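Local structure of aminoglycoside phosphotransferase (Streptomyces rimosus, 6FUC) at residues A[62-68]-A[116-120]; A[38-44]-A[83-89]. The protein probably confers resistance to streptomycin by transferring a phosphate group from ATP to the 3''-hydroxyl of the antibiotic. One frame throughout, in Å; residues are numbered along the deposited sequence. Where two conformers were deposited one is given.

Overall arrangement
After helix 4-12 the chain builds antiparallel strands; residues 38-44 lead into and run along strand 40-45, the third of a five-stranded sheet. Helix 50-63 follows, and its C-terminal end opens the first half of contact 1. The chain then returns through strand 73-79 to strand 82-88, where residues 83-89 close contact 2 beside strand 40-45. Only at the C-terminal end of helix 100-117, and in the turn after it, do residues 116-120 close contact 1, so the two loops cross. Contact 2 lies within the sheet of the kinase-like N-terminal lobe. Contact 1 joins the end of helix 50-63, which packs on that sheet, and the loop after it to those residues. The contact centres are 21 Å apart.

Contact 1. Residues A[62-68]-A[116-120]; sequences WLSTQDI and RLHEL
Trp62 and Leu63 are helical; a type I turn runs from Leu63 to Gln66. Asp67 follows with positive phi (59/38), and Ile68 is extended. Residues 116-120 end helix 100-117 in a second type I turn, Leu117 to Leu120. CA atoms of Ile68 and Leu117 are 6.4 Å apart, those of Gln66 and Leu120 7.8 Å. The CA-to-CB bond of Leu120 (m, t) points toward residues 62-68. Its CD1 lies 4.0 Å from Trp62 CH2, 4.2 Å from Leu63 CD1 and 4.1 Å from Ile68 CG1. Trp62 is t with chi2 80°, Leu63 t, p. Leu117 (t, p) sets CD1 4.1 Å from Leu63 CD1. The end of helix 50-63 and its following loop thus meet the end of helix 100-117 and its turn, in the kinase-like fold, through a small apolar cluster. Ile68 (m, m) brings CD1 to 3.8 Å from Leu117 CA. Gln66 (m, m, chi3 -59°) sets OE1 3.7 Å from Leu120 CD2; its NE2 bonds Thr65 OG1 (3.0 Å), which bonds Trp62 O (2.7 Å). On the solvent side Arg116 (m, t, p, chi4 -101°) donates two hydrogen bonds to Asp67 O, from NH2 at 2.9 Å and NH1 at 3.0 Å. Asp67 (t) adds a salt bridge, OD2 to Arg116 NH2, at 3.4 Å.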
ATOM      1  N   TRP A  62     -15.787  -1.523  -0.970  1.00  6.97           N
ATOM      2  CA  TRP A  62     -15.991  -1.645  -2.403  1.00  7.28           C
ATOM      3  C   TRP A  62     -15.235  -2.850  -2.958  1.00  7.11           C
ATOM      4  O   TRP A  62     -15.783  -3.612  -3.779  1.00  7.56           O
ATOM      5  CB  TRP A  62     -15.606  -0.360  -3.124  1.00  7.15           C
ATOM      6  CG  TRP A  62     -15.747  -0.439  -4.590  1.00  6.83           C
ATOM      7  CD1 TRP A  62     -16.892  -0.324  -5.326  1.00  7.58           C
ATOM      8  CD2 TRP A  62     -14.712  -0.725  -5.560  1.00  7.02           C
ATOM      9  NE1 TRP A  62     -16.632  -0.482  -6.648  1.00  7.55           N
ATOM     10  CE2 TRP A  62     -15.296  -0.705  -6.834  1.00  7.42           C
ATOM     11  CE3 TRP A  62     -13.342  -0.930  -5.457  1.00  7.68           C
ATOM     12  CZ2 TRP A  62     -14.543  -0.892  -7.991  1.00  7.70           C
ATOM     13  CZ3 TRP A  62     -12.601  -1.148  -6.614  1.00  8.04           C
ATOM     14  CH2 TRP A  62     -13.222  -1.127  -7.832  1.00  8.19           C
ATOM     15  N   LEU A  63     -13.990  -3.023  -2.541  1.00  7.04           N
ATOM     16  CA  LEU A  63     -13.209  -4.147  -3.104  1.00  7.19           C
ATOM     17  C   LEU A  63     -13.839  -5.468  -2.791  1.00  7.83           C
ATOM     18  O   LEU A  63     -13.718  -6.424  -3.587  1.00  8.13           O
ATOM     19  CB  LEU A  63     -11.749  -4.097  -2.643  1.00  8.08           C
ATOM     20  CG  LEU A  63     -10.801  -4.983  -3.438  1.00  8.22           C
ATOM     21  CD1 LEU A  63     -10.583  -4.466  -4.844  1.00  8.99           C
ATOM     22  CD2 LEU A  63      -9.488  -5.122  -2.742  1.00 10.80           C
ATOM     23  N   SER A  64     -14.555  -5.566  -1.666  1.00  8.34           N
ATOM     24  CA  SER A  64     -15.248  -6.793  -1.319  1.00  9.68           C
ATOM     25  C   SER A  64     -16.333  -7.154  -2.337  1.00 10.15           C
ATOM     26  O   SER A  64     -16.851  -8.268  -2.272  1.00 12.57           O
ATOM     27  CB  SER A  64     -15.894  -6.684   0.077  1.00 11.10           C
ATOM     28  OG  SER A  64     -17.104  -5.961   0.112  0.50 14.56           O
ATOM     29  N   THR A  65     -16.711  -6.234  -3.216  1.00  8.46           N
ATOM     30  CA  THR A  65     -17.720  -6.500  -4.255  1.00  8.63           C
ATOM     31  C   THR A  65     -17.082  -6.813  -5.618  1.00  8.00           C
ATOM     32  O   THR A  65     -17.804  -7.036  -6.598  1.00  9.03           O
ATOM     33  CB  THR A  65     -18.680  -5.328  -4.432  1.00  8.94           C
ATOM     34  OG1 THR A  65     -18.043  -4.225  -5.106  1.00  8.76           O
ATOM     35  CG2 THR A  65     -19.286  -4.847  -3.153  1.00  9.28           C
ATOM     36  N   GLN A  66     -15.755  -6.843  -5.703  1.00  7.99           N
ATOM     37  CA  GLN A  66     -15.002  -6.898  -6.944  1.00  8.32           C
ATOM     38  C   GLN A  66     -14.293  -8.229  -7.205  1.00  8.66           C
ATOM     39  O   GLN A  66     -13.513  -8.353  -8.132  1.00 10.08           O
ATOM     40  CB  GLN A  66     -14.008  -5.764  -7.045  1.00  7.95           C
ATOM     41  CG  GLN A  66     -14.668  -4.395  -6.977  1.00  7.83           C
ATOM     42  CD  GLN A  66     -15.593  -4.189  -8.159  1.00  8.25           C
ATOM     43  OE1 GLN A  66     -15.129  -4.248  -9.307  1.00  8.99           O
ATOM     44  NE2 GLN A  66     -16.857  -3.938  -7.901  1.00  8.94           N
ATOM     45  N   ASP A  67     -14.539  -9.191  -6.340  1.00  9.23           N
ATOM     46  CA  ASP A  67     -13.867 -10.517  -6.488  1.00 10.70           C
ATOM     47  C   ASP A  67     -12.359 -10.452  -6.461  1.00 10.17           C
ATOM     48  O   ASP A  67     -11.685 -11.154  -7.241  1.00 13.07           O
ATOM     49  CB  ASP A  67     -14.384 -11.312  -7.671  1.00 13.93           C
ATOM     50  CG  ASP A  67     -14.065 -12.751  -7.591  1.00 18.83           C
ATOM     51  OD1 ASP A  67     -13.951 -13.344  -6.503  1.00 23.53           O
ATOM     52  OD2 ASP A  67     -13.976 -13.354  -8.658  1.00 25.65           O
ATOM     53  N   ILE A  68     -11.814  -9.591  -5.619  1.00  9.58           N
ATOM     54  CA  ILE A  68     -10.381  -9.479  -5.357  1.00  8.95           C
ATOM     55  C   ILE A  68     -10.205  -9.755  -3.881  1.00  8.80           C
ATOM     56  O   ILE A  68     -10.879  -9.120  -3.059  1.00  9.76           O
ATOM     57  CB  ILE A  68      -9.831  -8.076  -5.669  1.00  9.24           C
ATOM     58  CG1 ILE A  68     -10.068  -7.668  -7.118  1.00  9.99           C
ATOM     59  CG2 ILE A  68      -8.358  -7.988  -5.321  1.00  9.42           C
ATOM     60  CD1 ILE A  68      -9.449  -8.546  -8.170  1.00 10.52           C
ATOM     61  N   ARG A 116      -5.058  -9.553 -11.903  1.00 10.22           N
ATOM     62  CA  ARG A 116      -6.512  -9.563 -11.734  1.00 10.73           C
ATOM     63  C   ARG A 116      -7.012  -8.237 -11.165  1.00  9.79           C
ATOM     64  O   ARG A 116      -8.010  -7.681 -11.644  1.00 10.18           O
ATOM     65  CB  ARG A 116      -6.970 -10.730 -10.865  1.00 12.37           C
ATOM     66  CG  ARG A 116      -6.791 -12.065 -11.539  1.00 17.38           C
ATOM     67  CD  ARG A 116      -7.283 -13.190 -10.575  1.00 23.00           C
ATOM     68  NE  ARG A 116      -8.780 -13.132 -10.398  0.50 19.82           N
ATOM     69  CZ  ARG A 116      -9.508 -12.621  -9.384  0.50 21.90           C
ATOM     70  NH1 ARG A 116      -8.996 -12.046  -8.253  0.50 13.78           N
ATOM     71  NH2 ARG A 116     -10.810 -12.659  -9.557  0.50 20.89           N
ATOM     72  N   LEU A 117      -6.328  -7.704 -10.158  1.00  8.59           N
ATOM     73  CA  LEU A 117      -6.703  -6.406  -9.616  1.00  8.19           C
ATOM     74  C   LEU A 117      -6.627  -5.323 -10.689  1.00  8.42           C
ATOM     75  O   LEU A 117      -7.554  -4.491 -10.864  1.00  8.84           O
ATOM     76  CB  LEU A 117      -5.828  -6.068  -8.434  1.00  8.87           C
ATOM     77  CG  LEU A 117      -5.940  -4.684  -7.845  1.00  8.80           C
ATOM     78  CD1 LEU A 117      -7.316  -4.413  -7.259  1.00  9.51           C
ATOM     79  CD2 LEU A 117      -4.879  -4.489  -6.780  1.00 11.17           C
ATOM     80  N   HIS A 118      -5.513  -5.349 -11.436  1.00  9.45           N
ATOM     81  CA  HIS A 118      -5.270  -4.423 -12.500  1.00 10.80           C
ATOM     82  C   HIS A 118      -6.148  -4.672 -13.785  1.00 11.31           C
ATOM     83  O   HIS A 118      -5.955  -4.026 -14.835  1.00 12.48           O
ATOM     84  CB  HIS A 118      -3.821  -4.431 -12.919  1.00  8.83           C
ATOM     85  CG  HIS A 118      -2.871  -3.850 -11.911  1.00  7.86           C
ATOM     86  ND1 HIS A 118      -1.557  -3.628 -12.224  1.00  8.49           N
ATOM     87  CD2 HIS A 118      -3.041  -3.394 -10.648  1.00  8.11           C
ATOM     88  CE1 HIS A 118      -0.948  -3.087 -11.192  1.00  8.15           C
ATOM     89  NE2 HIS A 118      -1.826  -2.952 -10.194  1.00  8.42           N
ATOM     90  N   GLU A 119      -6.999  -5.609 -13.755  1.00 10.16           N
ATOM     91  CA  GLU A 119      -7.968  -5.816 -14.809  1.00 11.98           C
ATOM     92  C   GLU A 119      -9.336  -5.339 -14.427  1.00 11.68           C
ATOM     93  O   GLU A 119     -10.204  -5.304 -15.315  1.00 14.41           O
ATOM     94  CB  GLU A 119      -7.978  -7.300 -15.250  1.00 14.69           C
ATOM     95  CG  GLU A 119      -6.743  -7.549 -16.116  1.00 18.27           C
ATOM     96  CD  GLU A 119      -6.619  -8.976 -16.578  1.00 23.06           C
ATOM     97  OE1 GLU A 119      -7.383  -9.835 -16.162  1.00 33.25           O
ATOM     98  OE2 GLU A 119      -5.707  -9.278 -17.341  1.00 28.55           O
ATOM     99  N   LEU A 120      -9.571  -4.878 -13.200  1.00  9.88           N
ATOM    100  CA  LEU A 120     -10.845  -4.215 -12.921  1.00  9.60           C
ATOM    101  C   LEU A 120     -11.001  -3.019 -13.852  1.00 10.18           C
ATOM    102  O   LEU A 120     -10.040  -2.322 -14.112  1.00 12.48           O
ATOM    103  CB  LEU A 120     -10.902  -3.744 -11.477  1.00  9.80           C
ATOM    104  CG  LEU A 120     -10.922  -4.857 -10.414  1.00 10.77           C
ATOM    105  CD1 LEU A 120     -10.980  -4.217  -9.053  1.00 10.73           C
ATOM    106  CD2 LEU A 120     -12.065  -5.825 -10.638  1.00 11.67           C
TER

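Contact 2. Residues A[38-44]-A[83-89]; sequences GSRYAKC and AGLLTST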
ATOM      1  N   GLY A  38      -6.324 -12.759  17.193  1.00 21.97           N
ATOM      2  CA  GLY A  38      -5.677 -12.525  15.897  1.00 19.51           C
ATOM      3  C   GLY A  38      -6.604 -12.340  14.712  1.00 16.62           C
ATOM      4  O   GLY A  38      -6.103 -12.161  13.613  1.00 18.36           O
ATOM      5  N   SER A  39      -7.914 -12.439  14.922  1.00 16.45           N
ATOM      6  CA  SER A  39      -8.861 -12.502  13.841  1.00 15.91           C
ATOM      7  C   SER A  39      -9.382 -11.175  13.343  1.00 13.31           C
ATOM      8  O   SER A  39     -10.024 -11.119  12.290  1.00 12.71           O
ATOM      9  CB  SER A  39     -10.054 -13.356  14.229  1.00 20.82           C
ATOM     10  OG  SER A  39     -10.859 -12.730  15.207  1.00 22.69           O
ATOM     11  N   ARG A  40      -9.152 -10.104  14.103  1.00 12.33           N
ATOM     12  CA  ARG A  40      -9.623  -8.781  13.720  1.00 12.30           C
ATOM     13  C   ARG A  40      -8.515  -7.770  13.900  1.00 11.46           C
ATOM     14  O   ARG A  40      -7.671  -7.899  14.818  1.00 13.01           O
ATOM     15  CB  ARG A  40     -10.843  -8.356  14.573  1.00 14.50           C
ATOM     16  CG  ARG A  40     -12.027  -9.295  14.426  1.00 16.57           C
ATOM     17  CD  ARG A  40     -13.304  -8.887  15.174  1.00 16.80           C
ATOM     18  NE  ARG A  40     -14.336 -10.000  14.957  0.50 17.72           N
ATOM     19  CZ  ARG A  40     -15.659  -9.849  14.713  0.50 15.68           C
ATOM     20  NH1 ARG A  40     -16.220  -8.660  14.724  0.50 18.69           N
ATOM     21  NH2 ARG A  40     -16.412 -10.902  14.413  0.50 15.85           N
ATOM     22  N   TYR A  41      -8.477  -6.791  13.002  1.00 11.74           N
ATOM     23  CA  TYR A  41      -7.598  -5.659  13.084  1.00 10.59           C
ATOM     24  C   TYR A  41      -8.414  -4.396  13.231  1.00 10.59           C
ATOM     25  O   TYR A  41      -9.583  -4.342  12.832  1.00 10.55           O
ATOM     26  CB  TYR A  41      -6.721  -5.551  11.850  1.00 14.72           C
ATOM     27  CG  TYR A  41      -5.502  -6.413  11.803  1.00 14.61           C
ATOM     28  CD1 TYR A  41      -5.613  -7.722  11.469  1.00 16.54           C
ATOM     29  CD2 TYR A  41      -4.253  -5.890  12.130  1.00 19.41           C
ATOM     30  CE1 TYR A  41      -4.497  -8.544  11.393  1.00 17.99           C
ATOM     31  CE2 TYR A  41      -3.096  -6.715  12.108  1.00 20.96           C
ATOM     32  CZ  TYR A  41      -3.262  -8.044  11.706  1.00 18.66           C
ATOM     33  OH  TYR A  41      -2.140  -8.833  11.581  1.00 21.93           O
ATOM     34  N   ALA A  42      -7.789  -3.354  13.781  1.00 10.83           N
ATOM     35  CA  ALA A  42      -8.430  -2.038  13.868  1.00 11.62           C
ATOM     36  C   ALA A  42      -7.413  -0.949  13.535  1.00 11.83           C
ATOM     37  O   ALA A  42      -6.283  -0.983  14.058  1.00 17.91           O
ATOM     38  CB  ALA A  42      -9.066  -1.762  15.175  1.00 13.81           C
ATOM     39  N   LYS A  43      -7.791   0.012  12.755  1.00 11.19           N
ATOM     40  CA  LYS A  43      -6.962   1.164  12.506  1.00 11.63           C
ATOM     41  C   LYS A  43      -7.685   2.351  13.024  1.00 11.02           C
ATOM     42  O   LYS A  43      -8.875   2.544  12.714  1.00 11.52           O
ATOM     43  CB  LYS A  43      -6.710   1.302  11.008  1.00 13.45           C
ATOM     44  CG  LYS A  43      -5.827   2.404  10.596  1.00 15.08           C
ATOM     45  CD  LYS A  43      -5.393   2.246   9.137  1.00 18.04           C
ATOM     46  CE  LYS A  43      -4.719   3.567   8.730  0.50 17.35           C
ATOM     47  NZ  LYS A  43      -4.359   3.459   7.282  0.50 18.75           N
ATOM     48  N   CYS A  44      -7.017   3.140  13.870  1.00 11.75           N
ATOM     49  CA  CYS A  44      -7.639   4.312  14.440  1.00 12.93           C
ATOM     50  C   CYS A  44      -6.858   5.546  14.128  1.00 14.18           C
ATOM     51  O   CYS A  44      -5.607   5.492  14.061  1.00 15.62           O
ATOM     52  CB  CYS A  44      -7.746   4.204  15.957  1.00 14.72           C
ATOM     53  SG  CYS A  44      -8.708   2.789  16.557  1.00 16.01           S
ATOM     54  N   ALA A  83     -11.669   8.198  14.900  1.00 13.13           N
ATOM     55  CA  ALA A  83     -12.446   7.101  14.291  1.00 11.40           C
ATOM     56  C   ALA A  83     -11.621   5.821  14.327  1.00 11.08           C
ATOM     57  O   ALA A  83     -10.370   5.838  14.367  1.00 12.79           O
ATOM     58  CB  ALA A  83     -12.880   7.410  12.855  1.00 12.20           C
ATOM     59  N   GLY A  84     -12.360   4.715  14.308  1.00 10.61           N
ATOM     60  CA  GLY A  84     -11.786   3.368  14.222  1.00 10.08           C
ATOM     61  C   GLY A  84     -12.453   2.581  13.160  1.00  9.00           C
ATOM     62  O   GLY A  84     -13.674   2.551  13.038  1.00  9.75           O
ATOM     63  N   LEU A  85     -11.612   1.898  12.371  1.00  8.67           N
ATOM     64  CA  LEU A  85     -12.040   1.033  11.288  1.00  8.07           C
ATOM     65  C   LEU A  85     -11.642  -0.391  11.648  1.00  7.87           C
ATOM     66  O   LEU A  85     -10.441  -0.696  11.726  1.00  9.58           O
ATOM     67  CB  LEU A  85     -11.367   1.462   9.985  1.00  8.22           C
ATOM     68  CG  LEU A  85     -11.524   0.580   8.800  1.00  8.99           C
ATOM     69  CD1 LEU A  85     -12.971   0.326   8.468  1.00  8.71           C
ATOM     70  CD2 LEU A  85     -10.762   1.116   7.585  1.00 10.24           C
ATOM     71  N   LEU A  86     -12.631  -1.245  11.887  1.00  7.75           N
ATOM     72  CA  LEU A  86     -12.378  -2.632  12.299  1.00  8.13           C
ATOM     73  C   LEU A  86     -12.550  -3.519  11.076  1.00  8.36           C
ATOM     74  O   LEU A  86     -13.563  -3.425  10.377  1.00  8.97           O
ATOM     75  CB  LEU A  86     -13.340  -3.057  13.414  1.00  8.09           C
ATOM     76  CG  LEU A  86     -13.132  -2.477  14.782  1.00  9.86           C
ATOM     77  CD1 LEU A  86     -13.347  -0.997  14.867  1.00 11.32           C
ATOM     78  CD2 LEU A  86     -14.018  -3.170  15.787  1.00 11.11           C
ATOM     79  N   THR A  87     -11.546  -4.386  10.784  1.00  8.84           N
ATOM     80  CA  THR A  87     -11.568  -5.254   9.651  1.00  8.97           C
ATOM     81  C   THR A  87     -11.175  -6.690  10.030  1.00  8.81           C
ATOM     82  O   THR A  87     -10.518  -6.934  11.035  1.00 10.64           O
ATOM     83  CB  THR A  87     -10.607  -4.731   8.544  1.00 10.18           C
ATOM     84  OG1 THR A  87      -9.290  -4.543   9.112  1.00 11.66           O
ATOM     85  CG2 THR A  87     -11.108  -3.411   7.903  1.00 11.14           C
ATOM     86  N   SER A  88     -11.589  -7.620   9.173  1.00  8.97           N
ATOM     87  CA  SER A  88     -11.178  -9.013   9.345  1.00  9.08           C
ATOM     88  C   SER A  88      -9.678  -9.155   8.967  1.00  9.44           C
ATOM     89  O   SER A  88      -9.187  -8.583   8.005  1.00 10.35           O
ATOM     90  CB  SER A  88     -12.059  -9.927   8.542  1.00  9.84           C
ATOM     91  OG  SER A  88     -12.002  -9.600   7.167  1.00 10.35           O
ATOM     92  N   THR A  89      -8.991 -10.043   9.700  1.00 10.13           N
ATOM     93  CA  THR A  89      -7.670 -10.458   9.300  1.00 10.27           C
ATOM     94  C   THR A  89      -7.703 -11.188   7.997  1.00  8.94           C
ATOM     95  O   THR A  89      -8.547 -12.067   7.796  1.00 10.72           O
ATOM     96  CB  THR A  89      -7.072 -11.369  10.381  1.00 12.53           C
ATOM     97  OG1 THR A  89      -6.994 -10.574  11.555  1.00 13.61           O
ATOM     98  CG2 THR A  89      -5.732 -11.959  10.015  1.00 13.20           C
TER
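Thr89 and Tyr41 have the most surface covered here. Thr89 follows the end of its strand and, with chi1 m, donates from OG1 to Gly38 O at 2.7 Å. Its backbone N bonds Ser39 O at 3.0 Å, so the pairing continues past Arg40 and Ser88. The same OG1 sits at the ring edge of Tyr41, 3.2 Å from CD1. Tyr41 pairs with Thr87 through two hydrogen bonds, Tyr41 N to Thr87 O and Thr87 N to Tyr41 O, both 2.8 Å. In the antiparallel sheet of the kinase-like N-terminal lobe the middle strand, 40-45, here pairs with 82-88, which has strand 73-79 on its other side; their N-to-C directions, over residues 40-44 and 83-88, differ by 159°. Leu85 forms the next hydrogen-bonded pair with Lys43: Lys43 N to Leu85 O is 2.9 Å and Leu85 N to Lys43 O is 2.8 Å. Both side chains share the face of Tyr41 and Thr87 and meet helix 50-63, where Lys43 NZ makes a salt bridge to Glu56. On the other face Ala42 CB packs 4.1 Å from Leu86 CG, and helix 4-12 covers both through Leu11.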